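Local coordinates for amino acid ABC transporter, binding protein (PDB 3VV5) that binds the lysine analogue S-(2-aminoethyl)-L-cysteine (L-thialysine) between its two lobes and probably delivers it to an ABC transporter for uptake, at residues 35-40 with 76-81; 46-51 with 251-256; 123-128 with 209-214. All coordinates share one frame; numbering follows the deposited sequence.

Interaction 1. Residues 35-40 with 76-81; sequences SGEIRI and KPRWIA
Residues 37-40 pair with residues 76-79 as the two parallel strands of a beta-alpha-beta crossover, whose connection carries a small antiparallel sheet before helix 61-72, which covers the face bearing Ile-38, Pro-77 and Trp-79. Near the surface of the lobe, five backbone hydrogen bonds zip the strands together, the last, from Ile-80 N to Ile-40 O, 2.8 Å long. Ile-40 makes the main side-chain contact. Its CG2, set opposite the backbone N by a chi1 of -43°, sits over the six-membered ring of Trp-79, 3.9 Å from the centroid and 27° off the normal, a CH-pi contact. CD1 lies over the same face, towards the CE2-CZ2 side, and also reaches CB of Pro-77 at 3.7 Å. Ile-100 of strand 98-100 touches both Ile-40 and Trp-79. Swapping in an alanine at Trp-79 would probably leave CG2 and CD1 of Ile-40 without the flat surface they rest on and open a gap beside Val-63 of the helix. The other face is polar: Glu-37 and Arg-78 have opposite charges that do not meet. The first carbons of Lys-76 pass the Gly-36 carbonyl, CG 3.4 Å from its O, before the chain turns away.

Interaction 2. Residues 46-51 with 251-256; sequences FPPFNY and KWFGED. With SLZ (L-thialysine), chain C.
Pro-48, Phe-49 and Tyr-51 meet Trp-252 and Phe-253 at the end of helix 244-253, on the back of a turn whose other side lines the ligand pocket. Phe-46, the first residue, serves that pocket: with CG swung roughly opposite the backbone N (chi1 -152°), its ring reaches the ligand side and lies beneath the thioether of L-thialysine, CZ 3.4 Å from SG. After Pro-47 a cis peptide bond leads into Pro-48, which touches both aromatic residues of the helix end. Its CB faces CE3 of Trp-252, its CG is 3.8 Å from CE1 of Phe-253, and its carbonyl O stands over one face of the indole, towards the rim. Phe-49 comes next, its CE1 only 3.3 Å from CZ of Phe-253; the rings meet obliquely, planes at 43°. With Asn-50 it forms a classic beta bulge opposite Phe-46, so neighbouring residues can serve both packing and pocket. The amide end of Asn-50 sits beside NZ of the ligand, ND2 at 3.3 Å and OD1 at 3.4 Å, a close approach and not a bond, while Glu-62 and Gly-44 hold the amide by hydrogen bonds and so limit its rotation. Tyr-51 closes the run edge-on, OH 3.4 Å from CH2 of Trp-252, whose NE1 bonds Asp-64. Around this aromatic cluster, Phe-49 stacks on Tyr-120, and Phe-253 takes Phe-61, at the start of helix 61-72, edge-to-face; Phe-191 and Val-192 of helix 190-200 and Ser-102 of strand 102-104 also pack on Phe-49.

Interaction 3. Residues 123-128 with 209-214; sequences GGVIVS and GELVFQ
Gly-124 and Phe-213 form a tight part of this antiparallel pair, which joins strand 120-129 to the long strand 206-222. Gly-124 N bonds Phe-213 O, and Gly-124 O takes the N-H of Val-212 at 2.8 Å from N to O. Two residues in succession thus face a single glycine: the register slips by one here, a beta bulge in which Val-212 is the extra residue, its backbone turned to near-helical angles. Phe-213 folds back over its partner. With CG placed between the backbone N and the carbonyl carbon (chi1 65°), the ring lies flat on Gly-124, whose CA is 4.2 Å from the centroid and makes a CH-pi contact. A beta carbon on Gly-124 would run into CE1 of that ring. Gly-123 is equally hemmed in, its CA 3.0 Å from Phe-213 O, and a side chain there would collide with that oxygen and with CD1 of Leu-211.

Towards Gly-209 the strands stay bonded and closely packed: CG1 of Val-125 touches CD1 of Leu-211 at 3.6 Å, and CG1 of buried Ile-126 crosses CG2 of Val-212 at 3.7 Å. The loose side is at Glu-210, whose CG barely touches CD1 of Ile-126 and whose carboxylate goes to Ala-136 N, and at exposed Gln-214, its side chain 4.8 Å from the partner strand.

Phe-213 also packs on Thr-151 and Tyr-152 of the ligand pocket, its side chain about 6 Å from L-thialysine. The bonds across the pair are all backbone to backbone, and its side-chain contacts are apolar, so the fit depends on shape: the bare CA of Gly-124 leaves room for the ring of Phe-213, while Gly-123 leaves room for the Phe-213 carbonyl and Leu-211.

In the fold
Interactions 1 and 3 belong to the same mixed sheet but lie on opposite sides of the chain's centre, about 34 Å apart between centres. Both rest on backbone hydrogen bonds, yet interaction 1 is a regular parallel pair near the surface with charged residues on one face, whereas interaction 3 is antiparallel, bulged, more buried and rich in glycine. Interaction 2 lies closer to the middle of the chain and differs in kind: a turn meets a helix end mainly through aromatic and proline side chains. It adjoins the ligand directly, while interaction 3 approaches through Phe-213. Helix 61-72 is shared by interactions 1 and 2, and helix 190-200 by interactions 2 and 3.

Interaction 1. Residues 35-40 with 76-81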
loop_
_atom_site.group_PDB
_atom_site.type_symbol
_atom_site.label_atom_id
_atom_site.label_comp_id
_atom_site.label_asym_id
_atom_site.label_seq_id
_atom_site.Cartn_x
_atom_site.Cartn_y
_atom_site.Cartn_z
ATOM N N SER A 35 14.842 17.257 16.444
ATOM C CA SER A 35 13.472 17.503 16.891
ATOM C C SER A 35 12.971 16.325 17.705
ATOM O O SER A 35 12.095 16.486 18.548
ATOM C CB SER A 35 12.535 17.827 15.728
ATOM O OG SER A 35 12.150 16.649 15.036
ATOM N N GLY A 36 13.548 15.143 17.467
ATOM C CA GLY A 36 13.188 13.938 18.213
ATOM C C GLY A 36 11.948 13.238 17.688
ATOM O O GLY A 36 11.604 12.159 18.165
ATOM N N GLU A 37 11.275 13.835 16.706
ATOM C CA GLU A 37 10.064 13.222 16.119
ATOM C C GLU A 37 10.120 13.171 14.591
ATOM O O GLU A 37 10.648 14.069 13.962
ATOM C CB GLU A 37 8.787 13.942 16.573
ATOM C CG GLU A 37 8.824 15.473 16.428
ATOM C CD GLU A 37 7.744 16.024 15.513
ATOM O OE1 GLU A 37 8.089 16.888 14.665
ATOM O OE2 GLU A 37 6.563 15.606 15.633
ATOM N N ILE A 38 9.569 12.103 14.008
ATOM C CA ILE A 38 9.424 11.987 12.563
ATOM C C ILE A 38 7.929 11.851 12.210
ATOM O O ILE A 38 7.198 11.014 12.781
ATOM C CB ILE A 38 10.269 10.810 11.996
ATOM C CG1 ILE A 38 10.317 10.866 10.456
ATOM C CG2 ILE A 38 9.752 9.434 12.507
ATOM C CD1 ILE A 38 11.502 10.165 9.859
ATOM N N ARG A 39 7.488 12.687 11.278
ATOM C CA ARG A 39 6.100 12.679 10.833
ATOM C C ARG A 39 5.954 11.734 9.661
ATOM O O ARG A 39 6.625 11.898 8.638
ATOM C CB ARG A 39 5.650 14.061 10.376
ATOM C CG ARG A 39 5.963 15.245 11.303
ATOM C CD ARG A 39 5.337 16.479 10.656
ATOM N NE ARG A 39 6.187 17.665 10.692
ATOM C CZ ARG A 39 7.012 18.056 9.714
ATOM N NH1 ARG A 39 7.716 19.167 9.880
ATOM N NH2 ARG A 39 7.155 17.355 8.583
ATOM N N ILE A 40 5.044 10.772 9.794
ATOM C CA ILE A 40 4.879 9.711 8.798
ATOM C C ILE A 40 3.472 9.760 8.196
ATOM O O ILE A 40 2.485 9.711 8.930
ATOM C CB ILE A 40 5.105 8.321 9.435
ATOM C CG1 ILE A 40 6.323 8.332 10.383
ATOM C CG2 ILE A 40 5.256 7.236 8.345
ATOM C CD1 ILE A 40 6.539 6.970 11.095
ATOM N N LYS A 76 10.716 9.560 17.648
ATOM C CA LYS A 76 9.328 9.308 18.043
ATOM C C LYS A 76 8.486 9.413 16.766
ATOM O O LYS A 76 8.545 10.415 16.090
ATOM C CB LYS A 76 8.875 10.339 19.067
ATOM C CG LYS A 76 9.706 10.356 20.359
ATOM C CD LYS A 76 9.435 9.110 21.216
ATOM C CE LYS A 76 10.377 9.013 22.405
ATOM N NZ LYS A 76 11.790 8.729 21.968
ATOM N N PRO A 77 7.731 8.362 16.415
ATOM C CA PRO A 77 6.894 8.514 15.212
ATOM C C PRO A 77 5.598 9.293 15.491
ATOM O O PRO A 77 5.014 9.162 16.577
ATOM C CB PRO A 77 6.609 7.056 14.791
ATOM C CG PRO A 77 6.781 6.234 16.050
ATOM C CD PRO A 77 7.684 7.000 16.983
ATOM N N ARG A 78 5.193 10.128 14.543
ATOM C CA ARG A 78 3.918 10.842 14.573
ATOM C C ARG A 78 3.203 10.504 13.287
ATOM O O ARG A 78 3.662 10.874 12.208
ATOM C CB ARG A 78 4.120 12.354 14.581
ATOM C CG ARG A 78 3.080 13.120 15.386
ATOM C CD ARG A 78 1.619 12.799 15.025
ATOM N NE ARG A 78 0.717 13.781 15.627
ATOM C CZ ARG A 78 0.480 14.992 15.120
ATOM N NH1 ARG A 78 1.072 15.375 13.991
ATOM N NH2 ARG A 78 -0.348 15.827 15.745
ATOM N N TRP A 79 2.084 9.808 13.393
ATOM C CA TRP A 79 1.422 9.331 12.188
ATOM C C TRP A 79 0.333 10.311 11.775
ATOM O O TRP A 79 -0.410 10.831 12.616
ATOM C CB TRP A 79 0.813 7.937 12.410
ATOM C CG TRP A 79 1.840 6.841 12.538
ATOM C CD1 TRP A 79 2.475 6.441 13.680
ATOM C CD2 TRP A 79 2.346 6.010 11.477
ATOM N NE1 TRP A 79 3.345 5.403 13.394
ATOM C CE2 TRP A 79 3.282 5.124 12.051
ATOM C CE3 TRP A 79 2.097 5.938 10.096
ATOM C CZ2 TRP A 79 3.971 4.169 11.294
ATOM C CZ3 TRP A 79 2.776 4.974 9.336
ATOM C CH2 TRP A 79 3.707 4.113 9.940
ATOM N N ILE A 80 0.245 10.529 10.472
ATOM C CA ILE A 80 -0.787 11.380 9.879
ATOM C C ILE A 80 -1.484 10.558 8.798
ATOM O O ILE A 80 -0.849 10.166 7.819
ATOM C CB ILE A 80 -0.148 12.634 9.230
ATOM C CG1 ILE A 80 0.782 13.352 10.221
ATOM C CG2 ILE A 80 -1.244 13.572 8.631
ATOM C CD1 ILE A 80 0.213 14.638 10.766
ATOM N N ALA A 81 -2.778 10.309 8.985
ATOM C CA ALA A 81 -3.580 9.505 8.063
ATOM C C ALA A 81 -4.381 10.391 7.107
ATOM O O ALA A 81 -5.197 11.169 7.543
ATOM C CB ALA A 81 -4.531 8.599 8.850
#

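Interaction 2. Residues 46-51 with 251-256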
loop_
_atom_site.group_PDB
_atom_site.type_symbol
_atom_site.label_atom_id
_atom_site.label_comp_id
_atom_site.label_asym_id
_atom_site.label_seq_id
_atom_site.Cartn_x
_atom_site.Cartn_y
_atom_site.Cartn_z
ATOM N N PHE A 46 -6.356 0.458 4.290
ATOM C CA PHE A 46 -5.806 -0.638 3.470
ATOM C C PHE A 46 -5.359 -1.807 4.339
ATOM O O PHE A 46 -4.161 -2.041 4.477
ATOM C CB PHE A 46 -4.617 -0.111 2.631
ATOM C CG PHE A 46 -4.381 -0.847 1.319
ATOM C CD1 PHE A 46 -5.414 -1.005 0.386
ATOM C CD2 PHE A 46 -3.112 -1.321 0.986
ATOM C CE1 PHE A 46 -5.190 -1.631 -0.856
ATOM C CE2 PHE A 46 -2.862 -1.971 -0.271
ATOM C CZ PHE A 46 -3.894 -2.120 -1.182
ATOM N N PRO A 47 -6.321 -2.531 4.973
ATOM C CA PRO A 47 -5.911 -3.649 5.819
ATOM C C PRO A 47 -5.388 -4.791 4.937
ATOM O O PRO A 47 -5.973 -5.054 3.867
ATOM C CB PRO A 47 -7.225 -4.070 6.501
ATOM C CG PRO A 47 -8.306 -3.685 5.488
ATOM C CD PRO A 47 -7.799 -2.390 4.899
ATOM N N PRO A 48 -4.363 -5.527 5.397
ATOM C CA PRO A 48 -3.701 -5.476 6.720
ATOM C C PRO A 48 -2.430 -4.627 6.744
ATOM O O PRO A 48 -1.662 -4.713 7.696
ATOM C CB PRO A 48 -3.334 -6.950 6.955
ATOM C CG PRO A 48 -2.995 -7.434 5.563
ATOM C CD PRO A 48 -3.991 -6.752 4.658
ATOM N N PHE A 49 -2.209 -3.818 5.716
ATOM C CA PHE A 49 -0.969 -3.012 5.603
ATOM C C PHE A 49 -0.969 -1.751 6.462
ATOM O O PHE A 49 -0.007 -1.494 7.218
ATOM C CB PHE A 49 -0.712 -2.670 4.136
ATOM C CG PHE A 49 -0.331 -3.869 3.322
ATOM C CD1 PHE A 49 0.960 -4.399 3.427
ATOM C CD2 PHE A 49 -1.251 -4.495 2.493
ATOM C CE1 PHE A 49 1.321 -5.530 2.724
ATOM C CE2 PHE A 49 -0.888 -5.636 1.757
ATOM C CZ PHE A 49 0.404 -6.150 1.871
ATOM N N ASN A 50 -2.032 -0.953 6.329
ATOM C CA ASN A 50 -2.196 0.256 7.140
ATOM C C ASN A 50 -3.684 0.563 7.258
ATOM O O ASN A 50 -4.368 0.773 6.250
ATOM C CB ASN A 50 -1.401 1.466 6.571
ATOM C CG ASN A 50 -1.832 1.872 5.139
ATOM O OD1 ASN A 50 -2.727 2.712 4.945
ATOM N ND2 ASN A 50 -1.164 1.299 4.136
ATOM N N TYR A 51 -4.189 0.576 8.487
ATOM C CA TYR A 51 -5.638 0.637 8.687
ATOM C C TYR A 51 -5.919 0.995 10.128
ATOM O O TYR A 51 -5.088 0.784 11.009
ATOM C CB TYR A 51 -6.340 -0.691 8.300
ATOM C CG TYR A 51 -6.050 -1.836 9.248
ATOM C CD1 TYR A 51 -6.951 -2.156 10.286
ATOM C CD2 TYR A 51 -4.863 -2.584 9.136
ATOM C CE1 TYR A 51 -6.687 -3.191 11.190
ATOM C CE2 TYR A 51 -4.577 -3.651 10.059
ATOM C CZ TYR A 51 -5.505 -3.936 11.067
ATOM O OH TYR A 51 -5.262 -4.947 11.980
ATOM N N LYS A 251 4.162 -12.001 11.803
ATOM C CA LYS A 251 3.007 -11.524 12.580
ATOM C C LYS A 251 1.790 -11.276 11.665
ATOM O O LYS A 251 0.680 -11.739 11.916
ATOM C CB LYS A 251 3.384 -10.229 13.320
ATOM C CG LYS A 251 2.263 -9.588 14.184
ATOM C CD LYS A 251 2.693 -8.223 14.737
ATOM C CE LYS A 251 1.601 -7.561 15.582
ATOM N NZ LYS A 251 2.083 -6.244 16.149
ATOM N N TRP A 252 2.022 -10.536 10.591
ATOM C CA TRP A 252 0.932 -10.118 9.720
ATOM C C TRP A 252 0.522 -11.125 8.652
ATOM O O TRP A 252 -0.668 -11.215 8.317
ATOM C CB TRP A 252 1.235 -8.735 9.118
ATOM C CG TRP A 252 1.134 -7.705 10.188
ATOM C CD1 TRP A 252 2.169 -7.156 10.902
ATOM C CD2 TRP A 252 -0.069 -7.189 10.759
ATOM N NE1 TRP A 252 1.676 -6.283 11.851
ATOM C CE2 TRP A 252 0.307 -6.282 11.779
ATOM C CE3 TRP A 252 -1.441 -7.380 10.485
ATOM C CZ2 TRP A 252 -0.634 -5.578 12.544
ATOM C CZ3 TRP A 252 -2.376 -6.686 11.249
ATOM C CH2 TRP A 252 -1.968 -5.786 12.260
ATOM N N PHE A 253 1.484 -11.880 8.123
ATOM C CA PHE A 253 1.240 -12.750 6.947
ATOM C C PHE A 253 1.530 -14.248 7.125
ATOM O O PHE A 253 1.090 -15.070 6.314
ATOM C CB PHE A 253 2.050 -12.214 5.760
ATOM C CG PHE A 253 1.788 -10.775 5.457
ATOM C CD1 PHE A 253 0.561 -10.372 4.930
ATOM C CD2 PHE A 253 2.772 -9.809 5.699
ATOM C CE1 PHE A 253 0.314 -9.020 4.643
ATOM C CE2 PHE A 253 2.540 -8.465 5.410
ATOM C CZ PHE A 253 1.301 -8.070 4.890
ATOM N N GLY A 254 2.271 -14.600 8.170
ATOM C CA GLY A 254 2.694 -15.987 8.415
ATOM C C GLY A 254 3.735 -16.449 7.405
ATOM O O GLY A 254 3.983 -17.648 7.248
ATOM N N GLU A 255 4.328 -15.482 6.705
ATOM C CA GLU A 255 5.351 -15.730 5.704
ATOM C C GLU A 255 6.180 -14.451 5.532
ATOM O O GLU A 255 5.789 -13.387 6.021
ATOM C CB GLU A 255 4.709 -16.154 4.370
ATOM C CG GLU A 255 3.830 -15.074 3.702
ATOM C CD GLU A 255 3.109 -15.568 2.457
ATOM O OE1 GLU A 255 1.999 -16.125 2.583
ATOM O OE2 GLU A 255 3.649 -15.387 1.350
ATOM N N ASP A 256 7.322 -14.563 4.854
ATOM C CA ASP A 256 8.189 -13.418 4.632
ATOM C C ASP A 256 7.842 -12.834 3.278
ATOM O O ASP A 256 7.965 -13.499 2.242
ATOM C CB ASP A 256 9.670 -13.814 4.717
ATOM C CG ASP A 256 10.585 -12.615 4.910
ATOM O OD1 ASP A 256 11.313 -12.565 5.939
ATOM O OD2 ASP A 256 10.566 -11.717 4.042
HETATM N N SLZ C . -0.362 -0.829 -4.347
HETATM C CA SLZ C . -1.279 0.323 -4.504
HETATM C CB SLZ C . -1.422 1.097 -3.166
HETATM S SG SLZ C . -2.963 0.958 -2.191
HETATM C CD SLZ C . -2.422 2.033 -0.815
HETATM C CE SLZ C . -3.456 2.390 0.257
HETATM N NZ SLZ C . -2.743 2.654 1.517
HETATM C C SLZ C . -0.573 1.261 -5.479
HETATM O O SLZ C . -1.269 2.043 -6.144
HETATM O OXT SLZ C . 0.676 1.177 -5.538
#

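Interaction 3. Residues 123-128 with 209-214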
loop_
_atom_site.group_PDB
_atom_site.type_symbol
_atom_site.label_atom_id
_atom_site.label_comp_id
_atom_site.label_asym_id
_atom_site.label_seq_id
_atom_site.Cartn_x
_atom_site.Cartn_y
_atom_site.Cartn_z
ATOM N N GLY A 123 1.528 -8.122 -5.819
ATOM C CA GLY A 123 0.988 -7.944 -7.151
ATOM C C GLY A 123 -0.481 -7.680 -7.082
ATOM O O GLY A 123 -1.102 -7.876 -6.019
ATOM N N GLY A 124 -1.026 -7.226 -8.209
ATOM C CA GLY A 124 -2.449 -6.897 -8.334
ATOM C C GLY A 124 -3.204 -8.095 -8.860
ATOM O O GLY A 124 -2.710 -8.786 -9.728
ATOM N N VAL A 125 -4.391 -8.345 -8.315
ATOM C CA VAL A 125 -5.182 -9.534 -8.646
ATOM C C VAL A 125 -6.632 -9.202 -9.004
ATOM O O VAL A 125 -7.231 -8.245 -8.501
ATOM C CB VAL A 125 -5.182 -10.633 -7.505
ATOM C CG1 VAL A 125 -3.829 -11.340 -7.396
ATOM C CG2 VAL A 125 -5.608 -10.044 -6.145
ATOM N N ILE A 126 -7.186 -10.029 -9.881
ATOM C CA ILE A 126 -8.588 -9.951 -10.225
ATOM C C ILE A 126 -9.329 -10.687 -9.135
ATOM O O ILE A 126 -8.980 -11.809 -8.802
ATOM C CB ILE A 126 -8.855 -10.618 -11.597
ATOM C CG1 ILE A 126 -8.428 -9.669 -12.716
ATOM C CG2 ILE A 126 -10.341 -11.045 -11.742
ATOM C CD1 ILE A 126 -8.430 -10.286 -14.094
ATOM N N VAL A 127 -10.324 -10.040 -8.539
ATOM C CA VAL A 127 -11.236 -10.775 -7.672
ATOM C C VAL A 127 -12.691 -10.541 -8.057
ATOM O O VAL A 127 -13.126 -9.407 -8.292
ATOM C CB VAL A 127 -10.879 -10.703 -6.117
ATOM C CG1 VAL A 127 -9.784 -9.656 -5.780
ATOM C CG2 VAL A 127 -12.076 -10.665 -5.215
ATOM N N SER A 128 -13.423 -11.644 -8.160
ATOM C CA SER A 128 -14.817 -11.580 -8.586
ATOM C C SER A 128 -15.675 -12.411 -7.662
ATOM O O SER A 128 -15.177 -13.036 -6.725
ATOM C CB SER A 128 -14.969 -12.102 -10.031
ATOM O OG SER A 128 -14.072 -11.451 -10.926
ATOM N N GLY A 209 -8.735 -14.387 -8.924
ATOM C CA GLY A 209 -8.403 -14.773 -10.293
ATOM C C GLY A 209 -6.934 -14.543 -10.580
ATOM O O GLY A 209 -6.089 -14.717 -9.703
ATOM N N GLU A 210 -6.636 -14.128 -11.803
ATOM C CA GLU A 210 -5.253 -14.043 -12.256
ATOM C C GLU A 210 -4.500 -12.899 -11.566
ATOM O O GLU A 210 -5.074 -11.868 -11.206
ATOM C CB GLU A 210 -5.177 -13.954 -13.797
ATOM C CG GLU A 210 -4.946 -12.562 -14.368
ATOM C CD GLU A 210 -4.625 -12.528 -15.874
ATOM O OE1 GLU A 210 -5.542 -12.290 -16.670
ATOM O OE2 GLU A 210 -3.454 -12.705 -16.272
ATOM N N LEU A 211 -3.210 -13.113 -11.357
ATOM C CA LEU A 211 -2.321 -12.051 -10.953
ATOM C C LEU A 211 -1.980 -11.236 -12.198
ATOM O O LEU A 211 -1.250 -11.700 -13.090
ATOM C CB LEU A 211 -1.091 -12.649 -10.278
ATOM C CG LEU A 211 0.039 -11.816 -9.669
ATOM C CD1 LEU A 211 -0.373 -11.129 -8.410
ATOM C CD2 LEU A 211 1.181 -12.764 -9.376
ATOM N N VAL A 212 -2.519 -10.023 -12.242
ATOM C CA VAL A 212 -2.475 -9.136 -13.413
ATOM C C VAL A 212 -1.117 -8.429 -13.606
ATOM O O VAL A 212 -0.714 -8.153 -14.751
ATOM C CB VAL A 212 -3.645 -8.123 -13.362
ATOM C CG1 VAL A 212 -3.427 -6.942 -14.311
ATOM C CG2 VAL A 212 -4.963 -8.828 -13.706
ATOM N N PHE A 213 -0.439 -8.134 -12.493
ATOM C CA PHE A 213 0.907 -7.556 -12.510
ATOM C C PHE A 213 1.566 -7.724 -11.143
ATOM O O PHE A 213 0.887 -7.893 -10.115
ATOM C CB PHE A 213 0.916 -6.068 -12.902
ATOM C CG PHE A 213 0.228 -5.171 -11.917
ATOM C CD1 PHE A 213 -1.144 -4.952 -12.010
ATOM C CD2 PHE A 213 0.942 -4.558 -10.889
ATOM C CE1 PHE A 213 -1.796 -4.129 -11.107
ATOM C CE2 PHE A 213 0.293 -3.737 -9.966
ATOM C CZ PHE A 213 -1.076 -3.519 -10.076
ATOM N N GLN A 214 2.888 -7.654 -11.152
ATOM C CA GLN A 214 3.671 -7.687 -9.938
ATOM C C GLN A 214 4.271 -6.295 -9.718
ATOM O O GLN A 214 4.461 -5.539 -10.677
ATOM C CB GLN A 214 4.767 -8.745 -10.047
ATOM C CG GLN A 214 4.232 -10.173 -10.192
ATOM C CD GLN A 214 5.310 -11.215 -10.028
ATOM O OE1 GLN A 214 6.190 -11.375 -10.892
ATOM N NE2 GLN A 214 5.258 -11.942 -8.910
#